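NADH dehydrogenase, putative (Plasmodium falciparum, PDB 5JWC) oxidises NADH and probably passes the electrons through its bound FAD to ubiquinone, as a type II NADH dehydrogenase targeted by the antimalarial compound RYL-552. Local coordinates at residues P70-C73 and S78-V81; K326-G331 and N336-G341; V491-L496 and F503-D508. All blocks are in the same frame, centred on the assembly; numbering follows the deposited sequence.

Interaction 1. Residues P70-C73 and S78-V81; sequences PCLC and SVNV. With 4W0 (5-fluoro-3-methyl-2-{4-[4-(trifluoromethoxy)benzyl]phenyl}quinolin-4(1H)-one), chain K; 4W0 (5-fluoro-3-methyl-2-{4-[4-(trifluoromethoxy)benzyl]phenyl}quinolin-4(1H)-one), chain L.
Leu72 meets Ser78 and Val79 through a single methyl group, and the contact illustrates how one branched side chain can close the gap between two short helices joined by a brief loop. Its CD1 stands squarely above the plane of the peptide linking Ser78 to Val79, with Leu72 CD1 3.4 Å from Ser78 C and a similar step from the next backbone nitrogen. An unstaggered chi1 of -145° with chi2 at 46° brings CD1, rather than CD2, over the peptide.

Val79 is turned to use both flanks of one methyl. Its CG2 lies beside the backbone N and touches Leu72 CD1 at 4.0 Å on one side. In nearly the opposite direction, Val79 CG2 meets C12 of the chain K inhibitor at 3.6 Å, on the phenyl ring next to the quinolone. The other branch, Val79 CG1, rests 4.0 Å from the quinolone methyl C23 of the same molecule. Ser78 turns its CB away from helix 69-74, and Ser78 CB passes 3.7 Å from the fluorine F1 of the chain L inhibitor. The same quinolone approaches the other helix, its C1 lying 3.5 Å from Leu72 O.

Around the pair, Leu72 also packs on Ile158, Ala161 and Leu162 of helix 158-174, while Val79 packs on Ile520 of the second subunit. Leu72 and Ser78 belong to one inhibitor pocket, Val79 and Asn80 to another.

The chemistry between the helices is dispersive, carried by one leucine methyl set against a peptide face and a valine methyl. It lacks the directional constraint of a polar bond. That Leu72 and Ser78 line one site and Val79 the other is consistent with sites that take largely hydrophobic quinolones.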
loop_
_atom_site.group_PDB
_atom_site.type_symbol
_atom_site.label_atom_id
_atom_site.label_comp_id
_atom_site.label_asym_id
_atom_site.label_seq_id
_atom_site.Cartn_x
_atom_site.Cartn_y
_atom_site.Cartn_z
ATOM N N PRO A 70 -8.441 8.431 -9.960
ATOM C CA PRO A 70 -8.750 9.588 -9.095
ATOM C C PRO A 70 -9.286 9.173 -7.731
ATOM O O PRO A 70 -8.985 9.845 -6.741
ATOM C CB PRO A 70 -9.820 10.340 -9.893
ATOM C CG PRO A 70 -9.460 10.037 -11.338
ATOM C CD PRO A 70 -9.068 8.575 -11.291
ATOM N N CYS A 71 -10.047 8.080 -7.680
ATOM C CA CYS A 71 -10.571 7.567 -6.401
ATOM C C CYS A 71 -9.471 7.132 -5.448
ATOM O O CYS A 71 -9.630 7.161 -4.235
ATOM C CB CYS A 71 -11.503 6.396 -6.649
ATOM S SG CYS A 71 -13.030 6.873 -7.449
ATOM N N LEU A 72 -8.348 6.729 -6.021
ATOM C CA LEU A 72 -7.198 6.298 -5.253
ATOM C C LEU A 72 -6.480 7.480 -4.608
ATOM O O LEU A 72 -5.972 7.356 -3.488
ATOM C CB LEU A 72 -6.248 5.521 -6.167
ATOM C CG LEU A 72 -5.432 4.337 -5.695
ATOM C CD1 LEU A 72 -6.255 3.340 -4.877
ATOM C CD2 LEU A 72 -4.816 3.673 -6.944
ATOM N N CYS A 73 -6.434 8.618 -5.311
ATOM C CA CYS A 73 -5.825 9.837 -4.768
ATOM C C CYS A 73 -6.428 10.278 -3.437
ATOM O O CYS A 73 -5.728 10.810 -2.581
ATOM C CB CYS A 73 -5.929 11.017 -5.763
ATOM S SG CYS A 73 -5.050 10.776 -7.314
ATOM N N SER A 78 -9.545 1.425 -3.009
ATOM C CA SER A 78 -8.200 0.922 -2.737
ATOM C C SER A 78 -7.538 0.294 -3.972
ATOM O O SER A 78 -8.159 0.117 -5.030
ATOM C CB SER A 78 -8.238 -0.111 -1.610
ATOM O OG SER A 78 -9.021 -1.232 -1.994
ATOM N N VAL A 79 -6.262 -0.046 -3.826
ATOM C CA VAL A 79 -5.508 -0.602 -4.923
ATOM C C VAL A 79 -6.093 -1.927 -5.414
ATOM O O VAL A 79 -5.998 -2.233 -6.598
ATOM C CB VAL A 79 -4.027 -0.766 -4.527
ATOM C CG1 VAL A 79 -3.244 -1.555 -5.581
ATOM C CG2 VAL A 79 -3.410 0.604 -4.370
ATOM N N ASN A 80 -6.703 -2.710 -4.528
ATOM C CA ASN A 80 -7.287 -3.989 -4.974
ATOM C C ASN A 80 -8.441 -3.826 -5.971
ATOM O O ASN A 80 -8.734 -4.749 -6.750
ATOM C CB ASN A 80 -7.749 -4.821 -3.767
ATOM C CG ASN A 80 -6.571 -5.324 -2.928
ATOM O OD1 ASN A 80 -6.440 -4.989 -1.753
ATOM N ND2 ASN A 80 -5.691 -6.104 -3.552
ATOM N N VAL A 81 -9.112 -2.674 -5.937
ATOM C CA VAL A 81 -10.176 -2.388 -6.902
ATOM C C VAL A 81 -9.582 -2.027 -8.247
ATOM O O VAL A 81 -10.165 -2.331 -9.285
ATOM C CB VAL A 81 -11.106 -1.213 -6.455
ATOM C CG1 VAL A 81 -12.252 -1.005 -7.463
ATOM C CG2 VAL A 81 -11.676 -1.474 -5.090
HETATM C C1 4W0 K . 0.092 -7.089 2.397
HETATM C C2 4W0 K . 0.491 -6.104 1.482
HETATM C C3 4W0 K . -0.424 -5.668 0.507
HETATM C C4 4W0 K . -1.737 -6.186 0.417
HETATM C C5 4W0 K . -2.119 -7.165 1.336
HETATM C C6 4W0 K . -1.224 -7.616 2.315
HETATM O O1 4W0 K . 4.928 0.748 -8.426
HETATM C C7 4W0 K . -2.701 -5.708 -0.645
HETATM C C8 4W0 K . -2.266 -4.678 -1.574
HETATM C C9 4W0 K . -0.875 -4.177 -1.456
HETATM C C10 4W0 K . -0.291 -3.077 -2.268
HETATM C C11 4W0 K . -0.962 -1.862 -2.148
HETATM C C12 4W0 K . -0.506 -0.761 -2.831
HETATM C C13 4W0 K . 0.639 -0.898 -3.576
HETATM C C14 4W0 K . 1.345 -2.092 -3.671
HETATM C C15 4W0 K . 0.872 -3.198 -2.995
HETATM O O2 4W0 K . -3.836 -6.155 -0.742
HETATM N N 4W0 K . 0.012 -4.632 -0.435
HETATM C C16 4W0 K . 1.079 0.362 -4.244
HETATM C C17 4W0 K . 2.084 0.400 -5.351
HETATM C C18 4W0 K . 1.867 -0.255 -6.553
HETATM C C19 4W0 K . 2.806 -0.140 -7.570
HETATM C C20 4W0 K . 3.951 0.630 -7.394
HETATM C C21 4W0 K . 4.142 1.300 -6.185
HETATM C C22 4W0 K . 3.209 1.192 -5.167
HETATM C C23 4W0 K . -3.237 -4.179 -2.625
HETATM F F1 4W0 K . -3.339 -7.669 1.270
HETATM C C24 4W0 K . 5.674 -0.374 -8.907
HETATM F F2 4W0 K . 5.655 -1.314 -7.949
HETATM F F3 4W0 K . 6.956 -0.036 -9.155
HETATM F F4 4W0 K . 5.197 -0.806 -10.104
HETATM C C1 4W0 L . -5.722 4.648 -1.349
HETATM C C2 4W0 L . -4.485 4.396 -0.742
HETATM C C3 4W0 L . -4.449 3.570 0.401
HETATM C C4 4W0 L . -5.612 2.978 0.937
HETATM C C5 4W0 L . -6.836 3.238 0.317
HETATM C C6 4W0 L . -6.895 4.053 -0.818
HETATM O O1 4W0 L . 6.196 4.115 6.329
HETATM C C7 4W0 L . -5.547 2.090 2.152
HETATM C C8 4W0 L . -4.259 1.836 2.771
HETATM C C9 4W0 L . -3.064 2.483 2.181
HETATM C C10 4W0 L . -1.670 2.260 2.654
HETATM C C11 4W0 L . -1.266 0.931 2.567
HETATM C C12 4W0 L . 0.001 0.567 2.945
HETATM C C13 4W0 L . 0.860 1.551 3.361
HETATM C C14 4W0 L . 0.494 2.891 3.413
HETATM C C15 4W0 L . -0.795 3.249 3.045
HETATM O O2 4W0 L . -6.542 1.586 2.633
HETATM N N 4W0 L . -3.150 3.308 1.016
HETATM C C16 4W0 L . 2.223 1.034 3.707
HETATM C C17 4W0 L . 3.226 1.879 4.423
HETATM C C18 4W0 L . 2.980 2.366 5.697
HETATM C C19 4W0 L . 3.968 3.107 6.336
HETATM C C20 4W0 L . 5.182 3.351 5.699
HETATM C C21 4W0 L . 5.412 2.843 4.426
HETATM C C22 4W0 L . 4.435 2.101 3.787
HETATM C C23 4W0 L . -4.208 0.932 3.986
HETATM F F1 4W0 L . -7.942 2.695 0.809
HETATM C C24 4W0 L . 5.989 5.503 6.570
HETATM F F2 4W0 L . 5.277 6.020 5.561
HETATM F F3 4W0 L . 7.163 6.165 6.713
HETATM F F4 4W0 L . 5.329 5.651 7.732
#

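Interaction 2. Residues K326-G331 and N336-G341; sequences KLRVIG and NIYAIG
Tyr338 and Arg328 face one another across an isolated beta bridge, by which the loop 326-331 borders strand 337-339, the outermost strand on its side of the central sheet of the FAD-binding domain. The bonding pattern is that of an antiparallel, non-hydrogen-bonded pair: Ala339 N donates to Leu327 O at 3.1 Å, the donor lying almost straight ahead of the carbonyl at 170°, and Val329 N donates to Ile337 O at 2.9 Å.

The tyrosine shows how a side chain can follow such a bridge outward. Its CB begins beside the loop backbone, Tyr338 CB lying 3.5 Å from Leu327 O. With chi1 at -67°, CG stays beside the backbone N, and the ring runs past the loop; CD1 still borders the same carbonyl. One atom further, Tyr338 CE1 is 3.5 Å from Lys326 O, which sits at the ring edge, in its plane. CE1 also approaches Arg328 CG obliquely at 3.3 Å. At the tip, Tyr338 OH lies 3.9 Å from Arg328 CD. The two side chains run alongside each other in the same direction, but the guanidinium, salt-bridged through NE to Asp324, is inclined 37° to the ring. Phe438 meets the tyrosine edge-to-face.

Beyond the bridge, Val329 CG2 packs against Ile337 CG2 and Ala339 CB, and the strand leads on to Gly341, which touches FAD. At the opposite end a water joins the backbones, donating to Val329 O at 3.0 Å and to Ile337 O at 2.6 Å.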
loop_
_atom_site.group_PDB
_atom_site.type_symbol
_atom_site.label_atom_id
_atom_site.label_comp_id
_atom_site.label_asym_id
_atom_site.label_seq_id
_atom_site.Cartn_x
_atom_site.Cartn_y
_atom_site.Cartn_z
ATOM N N LYS A 326 -7.049 -2.645 -40.451
ATOM C CA LYS A 326 -7.087 -3.958 -39.819
ATOM C C LYS A 326 -6.102 -4.013 -38.652
ATOM O O LYS A 326 -5.857 -5.083 -38.086
ATOM C CB LYS A 326 -6.775 -5.051 -40.852
ATOM C CG LYS A 326 -7.948 -5.366 -41.766
ATOM C CD LYS A 326 -7.514 -6.185 -42.984
ATOM C CE LYS A 326 -8.703 -6.457 -43.895
ATOM N NZ LYS A 326 -8.304 -7.055 -45.217
ATOM N N LEU A 327 -5.547 -2.841 -38.336
ATOM C CA LEU A 327 -4.661 -2.578 -37.196
ATOM C C LEU A 327 -3.243 -3.079 -37.436
ATOM O O LEU A 327 -2.452 -3.172 -36.494
ATOM C CB LEU A 327 -5.224 -3.176 -35.887
ATOM C CG LEU A 327 -6.622 -2.716 -35.492
ATOM C CD1 LEU A 327 -7.043 -3.228 -34.110
ATOM C CD2 LEU A 327 -6.688 -1.196 -35.532
ATOM N N ARG A 328 -2.923 -3.381 -38.697
ATOM C CA ARG A 328 -1.562 -3.780 -39.065
ATOM C C ARG A 328 -0.665 -2.570 -39.228
ATOM O O ARG A 328 -1.029 -1.618 -39.903
ATOM C CB ARG A 328 -1.571 -4.606 -40.366
ATOM C CG ARG A 328 -2.385 -5.882 -40.230
ATOM C CD ARG A 328 -2.541 -6.642 -41.536
ATOM N NE ARG A 328 -3.114 -5.797 -42.577
ATOM C CZ ARG A 328 -3.319 -6.194 -43.825
ATOM N NH1 ARG A 328 -3.846 -5.352 -44.706
ATOM N NH2 ARG A 328 -3.006 -7.429 -44.189
ATOM N N VAL A 329 0.508 -2.601 -38.604
ATOM C CA VAL A 329 1.471 -1.527 -38.755
ATOM C C VAL A 329 1.866 -1.372 -40.225
ATOM O O VAL A 329 2.146 -2.360 -40.896
ATOM C CB VAL A 329 2.722 -1.778 -37.910
ATOM C CG1 VAL A 329 3.798 -0.729 -38.217
ATOM C CG2 VAL A 329 2.357 -1.772 -36.404
ATOM N N ILE A 330 1.863 -0.137 -40.717
ATOM C CA ILE A 330 2.097 0.148 -42.136
ATOM C C ILE A 330 3.600 0.205 -42.444
ATOM O O ILE A 330 4.367 0.813 -41.701
ATOM C CB ILE A 330 1.421 1.487 -42.541
ATOM C CG1 ILE A 330 -0.109 1.379 -42.428
ATOM C CG2 ILE A 330 1.837 1.919 -43.953
ATOM C CD1 ILE A 330 -0.852 2.717 -42.599
ATOM N N GLY A 331 4.021 -0.439 -43.532
ATOM C CA GLY A 331 5.424 -0.447 -43.913
ATOM C C GLY A 331 6.164 -1.688 -43.435
ATOM O O GLY A 331 7.393 -1.686 -43.334
ATOM N N ASN A 336 2.984 -8.712 -40.033
ATOM C CA ASN A 336 2.893 -9.545 -38.848
ATOM C C ASN A 336 3.084 -8.726 -37.566
ATOM O O ASN A 336 3.155 -9.281 -36.470
ATOM C CB ASN A 336 3.916 -10.690 -38.916
ATOM C CG ASN A 336 5.347 -10.202 -38.962
ATOM O OD1 ASN A 336 5.614 -9.036 -39.229
ATOM N ND2 ASN A 336 6.286 -11.096 -38.679
ATOM N N ILE A 337 3.155 -7.405 -37.709
ATOM C CA ILE A 337 3.120 -6.511 -36.558
ATOM C C ILE A 337 1.799 -5.722 -36.513
ATOM O O ILE A 337 1.389 -5.128 -37.516
ATOM C CB ILE A 337 4.314 -5.545 -36.573
ATOM C CG1 ILE A 337 5.625 -6.339 -36.673
ATOM C CG2 ILE A 337 4.330 -4.639 -35.313
ATOM C CD1 ILE A 337 6.856 -5.483 -36.585
ATOM N N TYR A 338 1.128 -5.748 -35.357
ATOM C CA TYR A 338 -0.114 -5.012 -35.126
ATOM C C TYR A 338 0.110 -4.015 -33.988
ATOM O O TYR A 338 1.028 -4.179 -33.182
ATOM C CB TYR A 338 -1.271 -5.946 -34.751
ATOM C CG TYR A 338 -1.738 -6.885 -35.841
ATOM C CD1 TYR A 338 -2.919 -6.645 -36.526
ATOM C CD2 TYR A 338 -1.008 -8.034 -36.163
ATOM C CE1 TYR A 338 -3.365 -7.497 -37.506
ATOM C CE2 TYR A 338 -1.449 -8.907 -37.163
ATOM C CZ TYR A 338 -2.626 -8.622 -37.827
ATOM O OH TYR A 338 -3.098 -9.441 -38.809
ATOM N N ALA A 339 -0.704 -2.969 -33.930
ATOM C CA ALA A 339 -0.646 -2.046 -32.796
ATOM C C ALA A 339 -2.052 -1.633 -32.422
ATOM O O ALA A 339 -2.911 -1.482 -33.303
ATOM C CB ALA A 339 0.201 -0.844 -33.112
ATOM N N ILE A 340 -2.298 -1.478 -31.125
ATOM C CA ILE A 340 -3.634 -1.128 -30.635
ATOM C C ILE A 340 -3.513 -0.127 -29.495
ATOM O O ILE A 340 -2.448 -0.009 -28.879
ATOM C CB ILE A 340 -4.406 -2.367 -30.133
ATOM C CG1 ILE A 340 -3.681 -3.012 -28.949
ATOM C CG2 ILE A 340 -4.591 -3.392 -31.243
ATOM C CD1 ILE A 340 -4.389 -4.313 -28.451
ATOM N N GLY A 341 -4.589 0.596 -29.197
ATOM C CA GLY A 341 -4.550 1.513 -28.062
ATOM C C GLY A 341 -3.925 2.864 -28.359
ATOM O O GLY A 341 -3.910 3.313 -29.508
HETATM O O HOH W 1 2.245 -5.202 -39.984
#

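Interaction 3. Residues V491-L496 and F503-D508. With TRT (fragment of triton X-100), chain J; TRT (fragment of triton X-100), chain T.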
loop_
_atom_site.group_PDB
_atom_site.type_symbol
_atom_site.label_atom_id
_atom_site.label_comp_id
_atom_site.label_asym_id
_atom_site.label_seq_id
_atom_site.Cartn_x
_atom_site.Cartn_y
_atom_site.Cartn_z
ATOM N N VAL A 491 -22.654 1.158 -13.321
ATOM C CA VAL A 491 -21.854 1.091 -14.533
ATOM C C VAL A 491 -20.500 0.488 -14.207
ATOM O O VAL A 491 -20.105 -0.507 -14.788
ATOM C CB VAL A 491 -21.655 2.467 -15.191
ATOM C CG1 VAL A 491 -20.581 2.372 -16.269
ATOM C CG2 VAL A 491 -22.971 2.968 -15.769
ATOM N N TYR A 492 -19.786 1.084 -13.264
ATOM C CA TYR A 492 -18.421 0.621 -13.029
ATOM C C TYR A 492 -18.311 -0.807 -12.516
ATOM O O TYR A 492 -17.352 -1.495 -12.871
ATOM C CB TYR A 492 -17.680 1.581 -12.090
ATOM C CG TYR A 492 -17.008 2.631 -12.927
ATOM C CD1 TYR A 492 -16.008 2.274 -13.807
ATOM C CD2 TYR A 492 -17.419 3.952 -12.902
ATOM C CE1 TYR A 492 -15.396 3.207 -14.618
ATOM C CE2 TYR A 492 -16.808 4.908 -13.710
ATOM C CZ TYR A 492 -15.800 4.524 -14.570
ATOM O OH TYR A 492 -15.186 5.455 -15.386
ATOM N N ILE A 493 -19.261 -1.289 -11.716
ATOM C CA ILE A 493 -19.081 -2.668 -11.229
ATOM C C ILE A 493 -19.150 -3.674 -12.398
ATOM O O ILE A 493 -18.509 -4.737 -12.355
ATOM C CB ILE A 493 -20.077 -3.034 -10.087
ATOM C CG1 ILE A 493 -19.561 -4.292 -9.363
ATOM C CG2 ILE A 493 -21.494 -3.222 -10.594
ATOM C CD1 ILE A 493 -20.190 -4.559 -8.028
ATOM N N GLN A 494 -19.852 -3.309 -13.470
ATOM C CA GLN A 494 -19.906 -4.181 -14.646
ATOM C C GLN A 494 -18.681 -4.031 -15.554
ATOM O O GLN A 494 -18.396 -4.922 -16.352
ATOM C CB GLN A 494 -21.167 -3.919 -15.454
ATOM C CG GLN A 494 -22.443 -4.178 -14.685
ATOM C CD GLN A 494 -23.654 -3.721 -15.473
ATOM O OE1 GLN A 494 -24.223 -2.665 -15.200
ATOM N NE2 GLN A 494 -24.047 -4.512 -16.460
ATOM N N LEU A 495 -17.976 -2.906 -15.455
ATOM C CA LEU A 495 -16.772 -2.722 -16.265
ATOM C C LEU A 495 -15.527 -3.381 -15.645
ATOM O O LEU A 495 -14.577 -3.721 -16.360
ATOM C CB LEU A 495 -16.519 -1.230 -16.521
ATOM C CG LEU A 495 -17.670 -0.537 -17.280
ATOM C CD1 LEU A 495 -17.371 0.943 -17.503
ATOM C CD2 LEU A 495 -17.944 -1.242 -18.622
ATOM N N LEU A 496 -15.536 -3.593 -14.329
ATOM C CA LEU A 496 -14.410 -4.258 -13.679
ATOM C C LEU A 496 -14.202 -5.672 -14.277
ATOM O O LEU A 496 -15.154 -6.312 -14.688
ATOM C CB LEU A 496 -14.641 -4.307 -12.166
ATOM C CG LEU A 496 -14.521 -2.958 -11.458
ATOM C CD1 LEU A 496 -14.978 -3.079 -10.002
ATOM C CD2 LEU A 496 -13.071 -2.407 -11.547
ATOM N N PHE A 503 -15.742 -7.509 -5.786
ATOM C CA PHE A 503 -15.813 -7.737 -4.348
ATOM C C PHE A 503 -15.228 -6.520 -3.614
ATOM O O PHE A 503 -15.881 -5.896 -2.779
ATOM C CB PHE A 503 -15.043 -9.023 -3.985
ATOM C CG PHE A 503 -14.939 -9.277 -2.504
ATOM C CD1 PHE A 503 -15.971 -9.887 -1.824
ATOM C CD2 PHE A 503 -13.809 -8.884 -1.793
ATOM C CE1 PHE A 503 -15.880 -10.122 -0.451
ATOM C CE2 PHE A 503 -13.712 -9.118 -0.425
ATOM C CZ PHE A 503 -14.755 -9.734 0.242
ATOM N N HIS A 504 -14.015 -6.135 -3.985
ATOM C CA HIS A 504 -13.366 -4.986 -3.350
ATOM C C HIS A 504 -14.100 -3.660 -3.599
ATOM O O HIS A 504 -14.195 -2.809 -2.706
ATOM C CB HIS A 504 -11.923 -4.879 -3.826
ATOM C CG HIS A 504 -11.014 -5.868 -3.173
ATOM N ND1 HIS A 504 -10.492 -5.665 -1.914
ATOM C CD2 HIS A 504 -10.520 -7.055 -3.602
ATOM C CE1 HIS A 504 -9.716 -6.692 -1.594
ATOM N NE2 HIS A 504 -9.715 -7.543 -2.600
ATOM N N PHE A 505 -14.616 -3.498 -4.812
ATOM C CA PHE A 505 -15.412 -2.315 -5.163
ATOM C C PHE A 505 -16.560 -2.123 -4.158
ATOM O O PHE A 505 -16.770 -1.037 -3.614
ATOM C CB PHE A 505 -15.952 -2.484 -6.579
ATOM C CG PHE A 505 -16.589 -1.251 -7.170
ATOM C CD1 PHE A 505 -15.816 -0.193 -7.623
ATOM C CD2 PHE A 505 -17.957 -1.193 -7.355
ATOM C CE1 PHE A 505 -16.414 0.920 -8.219
ATOM C CE2 PHE A 505 -18.559 -0.083 -7.948
ATOM C CZ PHE A 505 -17.789 0.966 -8.381
ATOM N N PHE A 506 -17.293 -3.197 -3.912
ATOM C CA PHE A 506 -18.415 -3.148 -2.994
ATOM C C PHE A 506 -17.941 -2.899 -1.551
ATOM O O PHE A 506 -18.498 -2.053 -0.834
ATOM C CB PHE A 506 -19.222 -4.446 -3.104
ATOM C CG PHE A 506 -20.393 -4.514 -2.161
ATOM C CD1 PHE A 506 -21.586 -3.909 -2.482
ATOM C CD2 PHE A 506 -20.296 -5.176 -0.952
ATOM C CE1 PHE A 506 -22.674 -3.971 -1.620
ATOM C CE2 PHE A 506 -21.383 -5.240 -0.083
ATOM C CZ PHE A 506 -22.571 -4.627 -0.420
ATOM N N ILE A 507 -16.915 -3.636 -1.126
ATOM C CA ILE A 507 -16.415 -3.533 0.251
ATOM C C ILE A 507 -15.887 -2.129 0.540
ATOM O O ILE A 507 -16.147 -1.560 1.608
ATOM C CB ILE A 507 -15.285 -4.554 0.533
ATOM C CG1 ILE A 507 -15.819 -5.992 0.496
ATOM C CG2 ILE A 507 -14.574 -4.249 1.876
ATOM C CD1 ILE A 507 -17.040 -6.230 1.374
ATOM N N ASP A 508 -15.155 -1.564 -0.417
ATOM C CA ASP A 508 -14.605 -0.230 -0.239
ATOM C C ASP A 508 -15.686 0.823 -0.007
ATOM O O ASP A 508 -15.496 1.744 0.786
ATOM C CB ASP A 508 -13.752 0.169 -1.449
ATOM C CG ASP A 508 -12.328 -0.367 -1.355
ATOM O OD1 ASP A 508 -11.997 -1.023 -0.333
ATOM O OD2 ASP A 508 -11.536 -0.119 -2.293
HETATM C C25 TRT J . -15.119 -1.021 -21.400
HETATM O O24 TRT J . -14.336 -0.428 -20.408
HETATM C C23 TRT J . -13.753 0.780 -20.893
HETATM C C22 TRT J . -13.722 1.783 -19.785
HETATM O O21 TRT J . -14.959 2.548 -19.789
HETATM C C20 TRT J . -15.056 3.372 -18.639
HETATM C C19 TRT J . -16.125 4.438 -18.841
HETATM O O18 TRT J . -17.469 3.905 -18.938
HETATM C C17 TRT J . -18.376 4.861 -19.469
HETATM C C16 TRT J . -19.794 4.225 -19.572
HETATM O O15 TRT J . -19.935 3.402 -20.767
HETATM C C12 TRT J . -20.795 2.315 -20.400
HETATM C C13 TRT J . -22.059 2.631 -19.834
HETATM C C14 TRT J . -22.914 1.599 -19.421
HETATM C C11 TRT J . -20.384 0.990 -20.535
HETATM C C10 TRT J . -21.245 -0.053 -20.124
HETATM C C9 TRT J . -22.511 0.253 -19.570
HETATM C C6 TRT J . -23.441 -0.880 -19.116
HETATM C C8 TRT J . -24.302 -1.397 -20.296
HETATM C C7 TRT J . -22.543 -2.030 -18.656
HETATM C C5 TRT J . -24.199 -0.394 -17.807
HETATM C C1 TRT J . -25.765 -0.112 -17.699
HETATM C C2 TRT J . -26.314 0.855 -18.768
HETATM C C4 TRT J . -26.553 -1.428 -17.625
HETATM C C3 TRT J . -25.999 0.582 -16.368
HETATM O O21 TRT T . -14.348 -16.337 -8.727
HETATM C C20 TRT T . -14.121 -17.165 -7.601
HETATM C C19 TRT T . -15.354 -17.189 -6.688
HETATM O O18 TRT T . -15.622 -15.866 -6.134
HETATM C C17 TRT T . -16.482 -15.071 -6.939
HETATM C C16 TRT T . -17.506 -14.299 -6.045
HETATM O O15 TRT T . -18.307 -13.509 -6.974
HETATM C C12 TRT T . -18.918 -12.324 -6.438
HETATM C C13 TRT T . -18.125 -11.338 -5.789
HETATM C C14 TRT T . -18.731 -10.185 -5.288
HETATM C C11 TRT T . -20.294 -12.149 -6.587
HETATM C C10 TRT T . -20.903 -10.990 -6.078
HETATM C C9 TRT T . -20.113 -10.002 -5.458
HETATM C C6 TRT T . -20.812 -8.789 -4.864
HETATM C C8 TRT T . -19.924 -7.532 -4.847
HETATM C C7 TRT T . -22.121 -8.469 -5.587
HETATM C C5 TRT T . -21.157 -9.537 -3.518
HETATM C C1 TRT T . -20.852 -9.124 -2.024
HETATM C C2 TRT T . -19.537 -8.400 -1.707
HETATM C C4 TRT T . -22.064 -8.304 -1.583
HETATM C C3 TRT T . -20.797 -10.430 -1.238
#
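Phe505 of helix 499-515 is the hub on which Tyr492, Ile493 and Leu496 of the preceding helix converge, a helical hairpin packed round one phenylalanine. All the packing between the two segments is apolar. Phe505 CZ reaches Tyr492 CB at 3.8 Å, the ring flank bearing CD2 and CE2 lies along Ile493, with Phe505 CD2 3.9 Å from Ile493 CB, and Leu496 CD1 meets the base of the side chain, 3.6 Å from Phe505 CB. All three approach the ring obliquely. With chi1 at -170°, Phe505 extends its ring away from its own backbone N, toward the neighbouring helix. Phe509 adds an edge-to-face contact.

Among the backbone bonds, Leu496 N still bonds to Tyr492 O at 3.1 Å. The chain changes course after Leu496, whose CB points toward the second helix. Arg502 makes weak hydrogen bonds to Ile493 O and Leu496 O.

Contacts with detergent occupy other sides of the helices. Leu495 CD1 is 3.3 Å from O18 of the chain J Triton fragment, and Val491 CG1 meets its C16 at 3.9 Å. On the second helix Phe506 turns one ring face to C4 of the chain T fragment, which lies near the ring's border rather than its centre. Tyr492, meanwhile, touches the FAD. Phe503 and Ile507 pack on the second subunit, to whose Lys511 His504 NE2 is hydrogen-bonded.

The chemistry implies a hairpin with a hydrophobic seam and apolar flanks where detergent binds. Detergent bound there is consistent with the C-terminal domain lying against the membrane, as in other type II NADH dehydrogenases, while Tyr492 links the same helix to the FAD.

All three contacts are buried, yet their chemistry follows their place in the fold. Interactions 1 and 3 are apolar helix-helix packings with centres 11 Å apart, and they touch: Ser78 N probably bonds to Asp508 OD2 at 2.6 Å, and Val81 packs on helix 499-515. Both also reach the second subunit and border bound small molecules, inhibitor in one case and detergent in the other. Interaction 2 stands apart, its centre 33 Å from each of the others, and no other chain touches it. There backbone hydrogen bonds and a water do the joining, as suits a sheet margin, whereas apolar packing, without hydrogen bonds between the segments, joins the helices.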